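Local coordinates for beta-L-arabinobiosidase (PDB 5MQR), which probably breaks glycosidic bonds in plant pectin as a multidomain glycosidase of a gut bacterium, at residues 1025-1028 / 1033-1036; 473-478 / 487-492; 269-274 / 313-318. One frame throughout, in Å; residues are numbered along the deposited sequence.

From the N terminus the chain meets contact 3 first. There residues 269-274 and 313-318, with most of one propeller sheet strung between them, place the first hairpin turns of two successive blades side by side. Contact 2 follows in the carbohydrate-binding-like domain, where a short connection lets 473-478 and 487-492 face each other from two different sheets. Last comes contact 1, which closes a tight bend between helix 1022-1029, at the end of the helical, glycosidase-like part, and the loop entering the C-terminal beta domain. The three are in series, neither nested nor crossed. They are also far apart: even contacts 2 and 3 are separated by about 24 Å between nearest atoms.

Contact 1 (1025-1028 / 1033-1036); sequences MITG and RPRL
Thr-1027 lays its methyl CG2 against the ring of Pro-1034, 3.9 Å from CD and 4.1 Å from CG, the two side chains crossing at about a right angle. The threonine hydroxyl is turned to its own helix, where OG1 bonds to the carbonyl of Asp-1023, and this leaves the methyl for the proline. Beside this apolar touch, Arg-1033 NH1 donates to Thr-1027 O over 2.9 Å, with an N-H...O angle of 157°. The acceptor lies in the guanidinium plane, but NH1 sits 47° above the carbonyl plane. Arg-1033 reaches the oxygen by doubling back: bends at chi2 and chi3 fold the chain so that CD also comes within 3.5 Å of Thr-1027 O. Its NH2 is bonded to Asn-960 OD1 on helix 948-964, which fixes the rotation of the group. Replacing Arg-1033 with a leucine would probably leave the buried Thr-1027 carbonyl and Asn-960 without these donors. A positive group at a carbonyl of the last helical turn would also suit the helix dipole. The bend leads from helix 1022-1029, which probably completes the helical glycosidase domain, into a loop and strands resembling the C-terminal beta domain of glycosyl hydrolase family 65.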
HETATM    1  N   MSE A1025     -12.459 -18.423  -3.774  1.00 21.52           N
HETATM    2  CA  MSE A1025     -11.493 -17.534  -3.140  1.00 22.00           C
HETATM    3  C   MSE A1025     -11.847 -16.083  -3.427  1.00 21.93           C
HETATM    4  O   MSE A1025     -11.912 -15.273  -2.522  1.00 21.93           O
HETATM    5  CB  MSE A1025     -10.072 -17.834  -3.606  1.00 22.41           C
HETATM    6  CG  MSE A1025      -9.549 -19.220  -3.228  1.00 23.03           C
HETATM    7 SE   MSE A1025      -9.087 -19.251  -1.318  1.00 24.52          SE
HETATM    8  CE  MSE A1025      -7.406 -18.243  -1.571  1.00 23.62           C
ATOM      9  N   ILE A1026     -12.125 -15.781  -4.690  1.00 22.21           N
ATOM     10  CA  ILE A1026     -12.370 -14.429  -5.150  1.00 22.12           C
ATOM     11  C   ILE A1026     -13.740 -13.890  -4.729  1.00 22.37           C
ATOM     12  O   ILE A1026     -13.848 -12.731  -4.280  1.00 21.88           O
ATOM     13  CB  ILE A1026     -12.204 -14.352  -6.674  1.00 22.39           C
ATOM     14  CG1 ILE A1026     -10.738 -14.600  -7.040  1.00 22.36           C
ATOM     15  CG2 ILE A1026     -12.643 -12.991  -7.219  1.00 22.96           C
ATOM     16  CD1 ILE A1026     -10.495 -14.865  -8.519  1.00 22.53           C
ATOM     17  N   THR A1027     -14.785 -14.700  -4.871  1.00 22.23           N
ATOM     18  CA  THR A1027     -16.144 -14.211  -4.628  1.00 22.62           C
ATOM     19  C   THR A1027     -16.688 -14.473  -3.233  1.00 23.21           C
ATOM     20  O   THR A1027     -17.669 -13.836  -2.851  1.00 23.71           O
ATOM     21  CB  THR A1027     -17.183 -14.759  -5.643  1.00 22.28           C
ATOM     22  OG1 THR A1027     -17.285 -16.178  -5.514  1.00 21.85           O
ATOM     23  CG2 THR A1027     -16.801 -14.398  -7.046  1.00 22.02           C
ATOM     24  N   GLY A1028     -16.103 -15.413  -2.490  1.00 23.17           N
ATOM     25  CA  GLY A1028     -16.627 -15.788  -1.185  1.00 23.45           C
ATOM     26  C   GLY A1028     -15.703 -15.323  -0.083  1.00 24.00           C
ATOM     27  O   GLY A1028     -16.065 -14.456   0.728  1.00 23.77           O
ATOM     28  N   ARG A1033     -18.267  -9.474  -4.962  1.00 22.14           N
ATOM     29  CA  ARG A1033     -19.585  -9.936  -5.411  1.00 22.61           C
ATOM     30  C   ARG A1033     -19.964  -9.385  -6.783  1.00 22.49           C
ATOM     31  O   ARG A1033     -20.384  -8.246  -6.902  1.00 21.93           O
ATOM     32  CB  ARG A1033     -20.653  -9.550  -4.377  1.00 23.43           C
ATOM     33  CG  ARG A1033     -20.308  -9.951  -2.931  1.00 23.68           C
ATOM     34  CD  ARG A1033     -20.189 -11.458  -2.724  1.00 23.39           C
ATOM     35  NE  ARG A1033     -21.439 -12.152  -3.028  1.00 23.84           N
ATOM     36  CZ  ARG A1033     -21.571 -13.473  -3.178  1.00 24.29           C
ATOM     37  NH1 ARG A1033     -20.521 -14.298  -3.053  1.00 24.37           N
ATOM     38  NH2 ARG A1033     -22.771 -13.990  -3.459  1.00 24.52           N
ATOM     39  N   PRO A1034     -19.826 -10.196  -7.837  1.00 22.92           N
ATOM     40  CA  PRO A1034     -20.021  -9.586  -9.162  1.00 23.40           C
ATOM     41  C   PRO A1034     -21.425  -9.079  -9.380  1.00 24.38           C
ATOM     42  O   PRO A1034     -22.365  -9.657  -8.850  1.00 24.28           O
ATOM     43  CB  PRO A1034     -19.693 -10.734 -10.129  1.00 23.57           C
ATOM     44  CG  PRO A1034     -18.795 -11.635  -9.332  1.00 22.91           C
ATOM     45  CD  PRO A1034     -19.327 -11.579  -7.935  1.00 22.54           C
ATOM     46  N   ARG A1035     -21.550  -7.989 -10.128  1.00 25.31           N
ATOM     47  CA  ARG A1035     -22.830  -7.327 -10.373  1.00 26.81           C
ATOM     48  C   ARG A1035     -22.962  -6.877 -11.807  1.00 27.47           C
ATOM     49  O   ARG A1035     -21.973  -6.743 -12.521  1.00 26.52           O
ATOM     50  CB  ARG A1035     -22.968  -6.092  -9.490  1.00 27.59           C
ATOM     51  CG  ARG A1035     -23.044  -6.387  -8.006  1.00 27.73           C
ATOM     52  CD  ARG A1035     -22.662  -5.162  -7.227  1.00 28.28           C
ATOM     53  NE  ARG A1035     -23.660  -4.105  -7.378  1.00 29.17           N
ATOM     54  CZ  ARG A1035     -24.468  -3.656  -6.416  1.00 30.55           C
ATOM     55  NH1 ARG A1035     -24.429  -4.149  -5.186  1.00 30.55           N
ATOM     56  NH2 ARG A1035     -25.341  -2.685  -6.687  1.00 32.13           N
ATOM     57  N   LEU A1036     -24.198  -6.596 -12.206  1.00 29.54           N
ATOM     58  CA  LEU A1036     -24.509  -6.084 -13.550  1.00 31.12           C
ATOM     59  C   LEU A1036     -24.203  -4.607 -13.720  1.00 31.56           C
ATOM     60  O   LEU A1036     -24.027  -4.152 -14.837  1.00 32.12           O
ATOM     61  CB  LEU A1036     -25.989  -6.288 -13.866  1.00 32.47           C
ATOM     62  CG  LEU A1036     -26.474  -7.733 -13.866  1.00 32.98           C
ATOM     63  CD1 LEU A1036     -27.983  -7.797 -13.749  1.00 34.25           C
ATOM     64  CD2 LEU A1036     -25.984  -8.451 -15.109  1.00 33.05           C
TER

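Contact 2 (473-478 / 487-492); sequences VSFDLS and LQIDFL
Phe-475 and Ile-489 approach each other from opposite directions across the interior of a beta sandwich, within the carbohydrate-binding-like domain. Strand 473-478 belongs to one sheet and strand 487-492 to the other; their axes are 11.4 Å apart and run nearly antiparallel, at 158°, and no hydrogen bond crosses between them. Phe-475 faces the other sheet with CG in the crowded position between its backbone N and carbonyl carbon (chi1 55°), a torsion that sets where the ring lies and puts CZ against Ile-489 CD1. Phe-569 of strand 564-570 meets this ring edge-to-face. Ile-489 keeps CG1 beside its backbone N and extends to CD1, which comes obliquely to the ring, 3.7 Å from Phe-475 CZ and 4.1 Å from CE1. Leu-477 and Leu-487 share one conformation, CG anti to N with the same turn at chi2, and slide past each other until Leu-477 CD1 and Leu-487 CD2 are 3.8 Å apart. At the other end, Phe-491 also touches Ala-534 and Leu-536 of strand 530-537. Val-473 meets this ring at its edge, near the ring plane, through the methyl that stands beside the valine N: CG2 lies 4.0 Å from Phe-491 CE2.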
ATOM      1  N   VAL A 473       7.079   7.439 -20.862  1.00 25.33           N
ATOM      2  CA  VAL A 473       6.993   8.654 -20.074  1.00 24.78           C
ATOM      3  C   VAL A 473       6.730   9.772 -21.056  1.00 25.40           C
ATOM      4  O   VAL A 473       7.502   9.945 -21.982  1.00 26.45           O
ATOM      5  CB  VAL A 473       8.326   8.931 -19.343  1.00 24.54           C
ATOM      6  CG1 VAL A 473       8.265  10.252 -18.569  1.00 24.86           C
ATOM      7  CG2 VAL A 473       8.640   7.774 -18.407  1.00 23.93           C
ATOM      8  N   SER A 474       5.654  10.524 -20.888  1.00 24.99           N
ATOM      9  CA  SER A 474       5.468  11.692 -21.719  1.00 25.98           C
ATOM     10  C   SER A 474       5.115  12.913 -20.901  1.00 25.65           C
ATOM     11  O   SER A 474       4.598  12.812 -19.792  1.00 25.00           O
ATOM     12  CB  SER A 474       4.425  11.439 -22.798  1.00 26.54           C
ATOM     13  OG  SER A 474       3.187  11.199 -22.193  1.00 27.83           O
ATOM     14  N   PHE A 475       5.441  14.070 -21.451  1.00 26.01           N
ATOM     15  CA  PHE A 475       5.190  15.333 -20.784  1.00 26.24           C
ATOM     16  C   PHE A 475       5.435  16.451 -21.760  1.00 26.79           C
ATOM     17  O   PHE A 475       6.151  16.270 -22.745  1.00 27.10           O
ATOM     18  CB  PHE A 475       6.073  15.514 -19.519  1.00 26.18           C
ATOM     19  CG  PHE A 475       7.553  15.360 -19.769  1.00 26.29           C
ATOM     20  CD1 PHE A 475       8.329  16.459 -20.125  1.00 26.26           C
ATOM     21  CD2 PHE A 475       8.172  14.122 -19.641  1.00 26.02           C
ATOM     22  CE1 PHE A 475       9.678  16.321 -20.368  1.00 26.32           C
ATOM     23  CE2 PHE A 475       9.535  13.986 -19.883  1.00 25.83           C
ATOM     24  CZ  PHE A 475      10.283  15.084 -20.250  1.00 25.99           C
ATOM     25  N   ASP A 476       4.817  17.596 -21.489  1.00 27.32           N
ATOM     26  CA  ASP A 476       5.094  18.828 -22.214  1.00 28.11           C
ATOM     27  C   ASP A 476       6.146  19.616 -21.457  1.00 27.81           C
ATOM     28  O   ASP A 476       6.113  19.684 -20.242  1.00 28.39           O
ATOM     29  CB  ASP A 476       3.824  19.649 -22.392  1.00 28.68           C
ATOM     30  CG  ASP A 476       2.812  18.953 -23.250  1.00 29.37           C
ATOM     31  OD1 ASP A 476       3.164  18.571 -24.382  1.00 30.37           O
ATOM     32  OD2 ASP A 476       1.666  18.768 -22.806  1.00 29.67           O
ATOM     33  N   LEU A 477       7.058  20.227 -22.197  1.00 27.86           N
ATOM     34  CA  LEU A 477       8.250  20.869 -21.654  1.00 27.59           C
ATOM     35  C   LEU A 477       8.412  22.215 -22.312  1.00 28.42           C
ATOM     36  O   LEU A 477       8.349  22.328 -23.545  1.00 29.22           O
ATOM     37  CB  LEU A 477       9.478  20.024 -21.991  1.00 27.24           C
ATOM     38  CG  LEU A 477      10.879  20.501 -21.628  1.00 27.56           C
ATOM     39  CD1 LEU A 477      11.069  20.657 -20.128  1.00 27.02           C
ATOM     40  CD2 LEU A 477      11.861  19.480 -22.182  1.00 28.05           C
ATOM     41  N   SER A 478       8.656  23.229 -21.500  1.00 28.59           N
ATOM     42  CA  SER A 478       8.991  24.568 -21.990  1.00 29.02           C
ATOM     43  C   SER A 478      10.113  25.129 -21.152  1.00 28.41           C
ATOM     44  O   SER A 478      10.108  24.973 -19.937  1.00 28.09           O
ATOM     45  CB  SER A 478       7.784  25.481 -21.876  1.00 29.61           C
ATOM     46  OG  SER A 478       7.977  26.648 -22.658  1.00 31.18           O
ATOM     47  N   LEU A 487      18.817  21.873 -17.422  1.00 26.53           N
ATOM     48  CA  LEU A 487      17.804  20.964 -16.873  1.00 25.58           C
ATOM     49  C   LEU A 487      18.215  19.538 -17.167  1.00 25.13           C
ATOM     50  O   LEU A 487      18.395  19.179 -18.328  1.00 25.39           O
ATOM     51  CB  LEU A 487      16.430  21.229 -17.475  1.00 25.60           C
ATOM     52  CG  LEU A 487      15.305  20.361 -16.913  1.00 24.88           C
ATOM     53  CD1 LEU A 487      14.979  20.711 -15.466  1.00 24.29           C
ATOM     54  CD2 LEU A 487      14.089  20.517 -17.788  1.00 25.12           C
ATOM     55  N   GLN A 488      18.391  18.733 -16.119  1.00 24.39           N
ATOM     56  CA  GLN A 488      18.643  17.297 -16.303  1.00 24.00           C
ATOM     57  C   GLN A 488      17.388  16.502 -16.000  1.00 23.30           C
ATOM     58  O   GLN A 488      16.732  16.774 -15.004  1.00 23.00           O
ATOM     59  CB  GLN A 488      19.768  16.835 -15.407  1.00 23.88           C
ATOM     60  CG  GLN A 488      21.072  17.534 -15.728  1.00 24.62           C
ATOM     61  CD  GLN A 488      22.249  16.844 -15.097  1.00 24.42           C
ATOM     62  OE1 GLN A 488      22.137  16.272 -13.999  1.00 24.08           O
ATOM     63  NE2 GLN A 488      23.385  16.868 -15.792  1.00 24.86           N
ATOM     64  N   ILE A 489      17.079  15.535 -16.865  1.00 23.19           N
ATOM     65  CA  ILE A 489      15.953  14.628 -16.692  1.00 23.26           C
ATOM     66  C   ILE A 489      16.496  13.187 -16.608  1.00 22.95           C
ATOM     67  O   ILE A 489      17.033  12.659 -17.585  1.00 23.12           O
ATOM     68  CB  ILE A 489      14.924  14.768 -17.842  1.00 23.72           C
ATOM     69  CG1 ILE A 489      14.420  16.199 -17.938  1.00 24.08           C
ATOM     70  CG2 ILE A 489      13.714  13.870 -17.591  1.00 23.63           C
ATOM     71  CD1 ILE A 489      13.594  16.465 -19.170  1.00 24.79           C
ATOM     72  N   ASP A 490      16.351  12.577 -15.437  1.00 22.61           N
ATOM     73  CA  ASP A 490      16.953  11.286 -15.127  1.00 23.28           C
ATOM     74  C   ASP A 490      15.867  10.226 -14.900  1.00 22.61           C
ATOM     75  O   ASP A 490      14.845  10.510 -14.308  1.00 21.42           O
ATOM     76  CB  ASP A 490      17.809  11.377 -13.846  1.00 23.88           C
ATOM     77  CG  ASP A 490      19.135  12.109 -14.047  1.00 25.30           C
ATOM     78  OD1 ASP A 490      19.376  12.677 -15.152  1.00 26.88           O
ATOM     79  OD2 ASP A 490      19.935  12.138 -13.065  1.00 25.66           O
ATOM     80  N   PHE A 491      16.140   8.999 -15.330  1.00 22.42           N
ATOM     81  CA  PHE A 491      15.258   7.860 -15.083  1.00 22.44           C
ATOM     82  C   PHE A 491      15.995   6.936 -14.126  1.00 22.05           C
ATOM     83  O   PHE A 491      17.042   6.421 -14.473  1.00 22.32           O
ATOM     84  CB  PHE A 491      14.937   7.188 -16.401  1.00 22.55           C
ATOM     85  CG  PHE A 491      14.329   8.124 -17.403  1.00 22.89           C
ATOM     86  CD1 PHE A 491      15.140   8.911 -18.219  1.00 23.39           C
ATOM     87  CD2 PHE A 491      12.953   8.269 -17.487  1.00 22.60           C
ATOM     88  CE1 PHE A 491      14.580   9.795 -19.134  1.00 23.90           C
ATOM     89  CE2 PHE A 491      12.391   9.142 -18.395  1.00 23.15           C
ATOM     90  CZ  PHE A 491      13.200   9.907 -19.222  1.00 23.57           C
ATOM     91  N   LEU A 492      15.455   6.769 -12.928  1.00 21.83           N
ATOM     92  CA  LEU A 492      16.174   6.132 -11.821  1.00 22.23           C
ATOM     93  C   LEU A 492      15.552   4.824 -11.340  1.00 22.05           C
ATOM     94  O   LEU A 492      14.341   4.688 -11.297  1.00 20.72           O
ATOM     95  CB  LEU A 492      16.226   7.026 -10.593  1.00 22.15           C
ATOM     96  CG  LEU A 492      16.839   8.408 -10.574  1.00 23.13           C
ATOM     97  CD1 LEU A 492      16.950   8.887  -9.132  1.00 23.24           C
ATOM     98  CD2 LEU A 492      18.198   8.412 -11.230  1.00 24.18           C
TER

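Contact 3 (269-274 / 313-318); sequences TLPDGR and GQRLSD
Arg-315 sends its side chain toward the 269-274 turn with CG roughly anti to its backbone N (chi1 -159°) and the chain stretched from CG to NE, so that the guanidinium end reaches Pro-271, the two side chains crossing at a slant. Arg-315 NH2 lies 4.1 Å from Pro-271 CG, while lower on the same chain CD passes 4.2 Å from Thr-269 O. These are loose van der Waals contacts; the guanidinium meets the two groups obliquely, and no hydrogen bond links the segments. Its polar end is engaged within its own neighbourhood, NE bonding to Gly-319 O. The Thr-269 carbonyl instead pairs with the hydroxyl of Tyr-321, a residue that the side chains of Pro-271 and Arg-315 also touch. Both segments lie in the propeller-like part of the protein: 269-274 joins the first two strands of one four-stranded sheet, and 313-318 runs from the first strand of the next into the corresponding turn, so the contact bridges neighbouring blades. The 269-274 connection is a type I turn from Leu-270 to Gly-273 with a G1 beta bulge, closed by Gly-273 N to Leu-270 O and Leu-270 N to Arg-274 O. Gly-273 has a positive phi (89°) at which a side chain would jam against the preceding carbonyl. Asp-272 stiffens the turn from within: OD1 takes the Arg-274 backbone N over 3.1 Å at 160°, an Asx turn, meeting it on the anti side. Its OD2 forms a salt bridge with Arg-274 NE, also at 3.1 Å, on the syn side and tilted from the carboxylate plane.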
ATOM      1  N   THR A 269       4.640   7.880  23.059  1.00 26.19           N
ATOM      2  CA  THR A 269       3.795   6.971  23.811  1.00 26.81           C
ATOM      3  C   THR A 269       3.477   5.749  22.952  1.00 26.70           C
ATOM      4  O   THR A 269       2.967   5.868  21.846  1.00 26.08           O
ATOM      5  CB  THR A 269       2.506   7.680  24.272  1.00 26.82           C
ATOM      6  OG1 THR A 269       2.855   8.805  25.099  1.00 26.26           O
ATOM      7  CG2 THR A 269       1.620   6.719  25.081  1.00 27.19           C
ATOM      8  N   LEU A 270       3.809   4.577  23.474  1.00 27.54           N
ATOM      9  CA  LEU A 270       3.563   3.302  22.796  1.00 28.44           C
ATOM     10  C   LEU A 270       2.070   2.924  22.873  1.00 29.28           C
ATOM     11  O   LEU A 270       1.330   3.524  23.633  1.00 30.18           O
ATOM     12  CB  LEU A 270       4.407   2.204  23.460  1.00 28.56           C
ATOM     13  CG  LEU A 270       5.925   2.338  23.410  1.00 28.29           C
ATOM     14  CD1 LEU A 270       6.568   1.280  24.293  1.00 28.63           C
ATOM     15  CD2 LEU A 270       6.404   2.222  21.963  1.00 27.54           C
ATOM     16  N   PRO A 271       1.618   1.939  22.087  1.00 30.26           N
ATOM     17  CA  PRO A 271       0.177   1.618  22.149  1.00 31.61           C
ATOM     18  C   PRO A 271      -0.337   1.178  23.520  1.00 32.00           C
ATOM     19  O   PRO A 271      -1.503   1.416  23.799  1.00 32.98           O
ATOM     20  CB  PRO A 271       0.014   0.497  21.115  1.00 30.99           C
ATOM     21  CG  PRO A 271       1.132   0.746  20.151  1.00 30.70           C
ATOM     22  CD  PRO A 271       2.284   1.222  20.987  1.00 30.51           C
ATOM     23  N   ASP A 272       0.518   0.584  24.358  1.00 32.19           N
ATOM     24  CA  ASP A 272       0.151   0.218  25.749  1.00 32.85           C
ATOM     25  C   ASP A 272       0.285   1.361  26.784  1.00 32.47           C
ATOM     26  O   ASP A 272       0.079   1.146  27.969  1.00 33.27           O
ATOM     27  CB  ASP A 272       0.908  -1.057  26.226  1.00 34.18           C
ATOM     28  CG  ASP A 272       2.475  -0.914  26.235  1.00 36.06           C
ATOM     29  OD1 ASP A 272       3.055   0.198  26.347  1.00 34.75           O
ATOM     30  OD2 ASP A 272       3.145  -1.967  26.102  1.00 39.32           O
ATOM     31  N   GLY A 273       0.648   2.570  26.365  1.00 31.79           N
ATOM     32  CA  GLY A 273       0.790   3.691  27.295  1.00 32.28           C
ATOM     33  C   GLY A 273       2.153   3.853  27.937  1.00 32.60           C
ATOM     34  O   GLY A 273       2.375   4.827  28.649  1.00 35.05           O
ATOM     35  N   ARG A 274       3.082   2.929  27.719  1.00 32.14           N
ATOM     36  CA  ARG A 274       4.467   3.159  28.145  1.00 32.34           C
ATOM     37  C   ARG A 274       5.114   4.205  27.241  1.00 30.82           C
ATOM     38  O   ARG A 274       4.648   4.448  26.117  1.00 29.45           O
ATOM     39  CB  ARG A 274       5.279   1.872  28.117  1.00 32.98           C
ATOM     40  CG  ARG A 274       4.782   0.815  29.105  1.00 34.12           C
ATOM     41  CD  ARG A 274       5.657  -0.430  29.067  1.00 34.44           C
ATOM     42  NE  ARG A 274       5.635  -1.104  27.767  1.00 34.20           N
ATOM     43  CZ  ARG A 274       6.540  -1.997  27.348  1.00 34.71           C
ATOM     44  NH1 ARG A 274       7.573  -2.353  28.122  1.00 35.69           N
ATOM     45  NH2 ARG A 274       6.420  -2.535  26.140  1.00 33.59           N
ATOM     46  N   GLY A 313      11.928  10.500  16.916  1.00 21.97           N
ATOM     47  CA  GLY A 313      10.883   9.489  16.819  1.00 23.19           C
ATOM     48  C   GLY A 313       9.543  10.051  17.267  1.00 23.65           C
ATOM     49  O   GLY A 313       9.487  10.817  18.208  1.00 24.69           O
ATOM     50  N   GLN A 314       8.470   9.643  16.609  1.00 24.08           N
ATOM     51  CA  GLN A 314       7.132  10.019  17.028  1.00 24.86           C
ATOM     52  C   GLN A 314       6.080   9.038  16.558  1.00 25.76           C
ATOM     53  O   GLN A 314       6.292   8.294  15.601  1.00 25.11           O
ATOM     54  CB  GLN A 314       6.764  11.416  16.514  1.00 24.50           C
ATOM     55  CG  GLN A 314       6.547  11.554  15.006  1.00 24.09           C
ATOM     56  CD  GLN A 314       6.082  12.966  14.638  1.00 24.63           C
ATOM     57  OE1 GLN A 314       6.886  13.900  14.486  1.00 24.04           O
ATOM     58  NE2 GLN A 314       4.770  13.130  14.527  1.00 24.82           N
ATOM     59  N   ARG A 315       4.940   9.088  17.246  1.00 27.46           N
ATOM     60  CA  ARG A 315       3.695   8.558  16.753  1.00 28.91           C
ATOM     61  C   ARG A 315       3.108   9.443  15.619  1.00 27.84           C
ATOM     62  O   ARG A 315       3.176  10.657  15.676  1.00 27.80           O
ATOM     63  CB  ARG A 315       2.682   8.415  17.906  1.00 31.52           C
ATOM     64  CG  ARG A 315       1.594   7.420  17.541  1.00 34.09           C
ATOM     65  CD  ARG A 315       0.566   7.125  18.621  1.00 36.78           C
ATOM     66  NE  ARG A 315       0.020   5.794  18.333  1.00 40.03           N
ATOM     67  CZ  ARG A 315      -0.792   5.088  19.119  1.00 41.76           C
ATOM     68  NH1 ARG A 315      -1.211   5.572  20.289  1.00 45.04           N
ATOM     69  NH2 ARG A 315      -1.181   3.877  18.722  1.00 41.83           N
ATOM     70  N   LEU A 316       2.550   8.813  14.599  1.00 26.87           N
ATOM     71  CA  LEU A 316       1.945   9.505  13.466  1.00 27.32           C
ATOM     72  C   LEU A 316       0.425   9.563  13.637  1.00 28.27           C
ATOM     73  O   LEU A 316      -0.130   8.936  14.556  1.00 28.63           O
ATOM     74  CB  LEU A 316       2.319   8.803  12.155  1.00 26.60           C
ATOM     75  CG  LEU A 316       3.827   8.610  11.949  1.00 26.57           C
ATOM     76  CD1 LEU A 316       4.117   7.712  10.759  1.00 26.88           C
ATOM     77  CD2 LEU A 316       4.517   9.944  11.771  1.00 26.33           C
ATOM     78  N   SER A 317      -0.241  10.325  12.761  1.00 28.43           N
ATOM     79  CA  SER A 317      -1.691  10.528  12.866  1.00 28.85           C
ATOM     80  C   SER A 317      -2.482   9.255  12.530  1.00 28.74           C
ATOM     81  O   SER A 317      -3.638   9.158  12.890  1.00 28.93           O
ATOM     82  CB  SER A 317      -2.175  11.689  11.981  1.00 28.65           C
ATOM     83  OG  SER A 317      -2.160  11.364  10.606  1.00 28.04           O
ATOM     84  N   ASP A 318      -1.868   8.304  11.827  1.00 28.49           N
ATOM     85  CA  ASP A 318      -2.510   7.008  11.541  1.00 28.19           C
ATOM     86  C   ASP A 318      -2.280   5.953  12.629  1.00 27.64           C
ATOM     87  O   ASP A 318      -2.626   4.814  12.433  1.00 28.49           O
ATOM     88  CB  ASP A 318      -2.071   6.472  10.160  1.00 27.55           C
ATOM     89  CG  ASP A 318      -0.586   6.075  10.101  1.00 27.82           C
ATOM     90  OD1 ASP A 318       0.130   6.202  11.129  1.00 27.96           O
ATOM     91  OD2 ASP A 318      -0.133   5.619   9.016  1.00 26.99           O
TER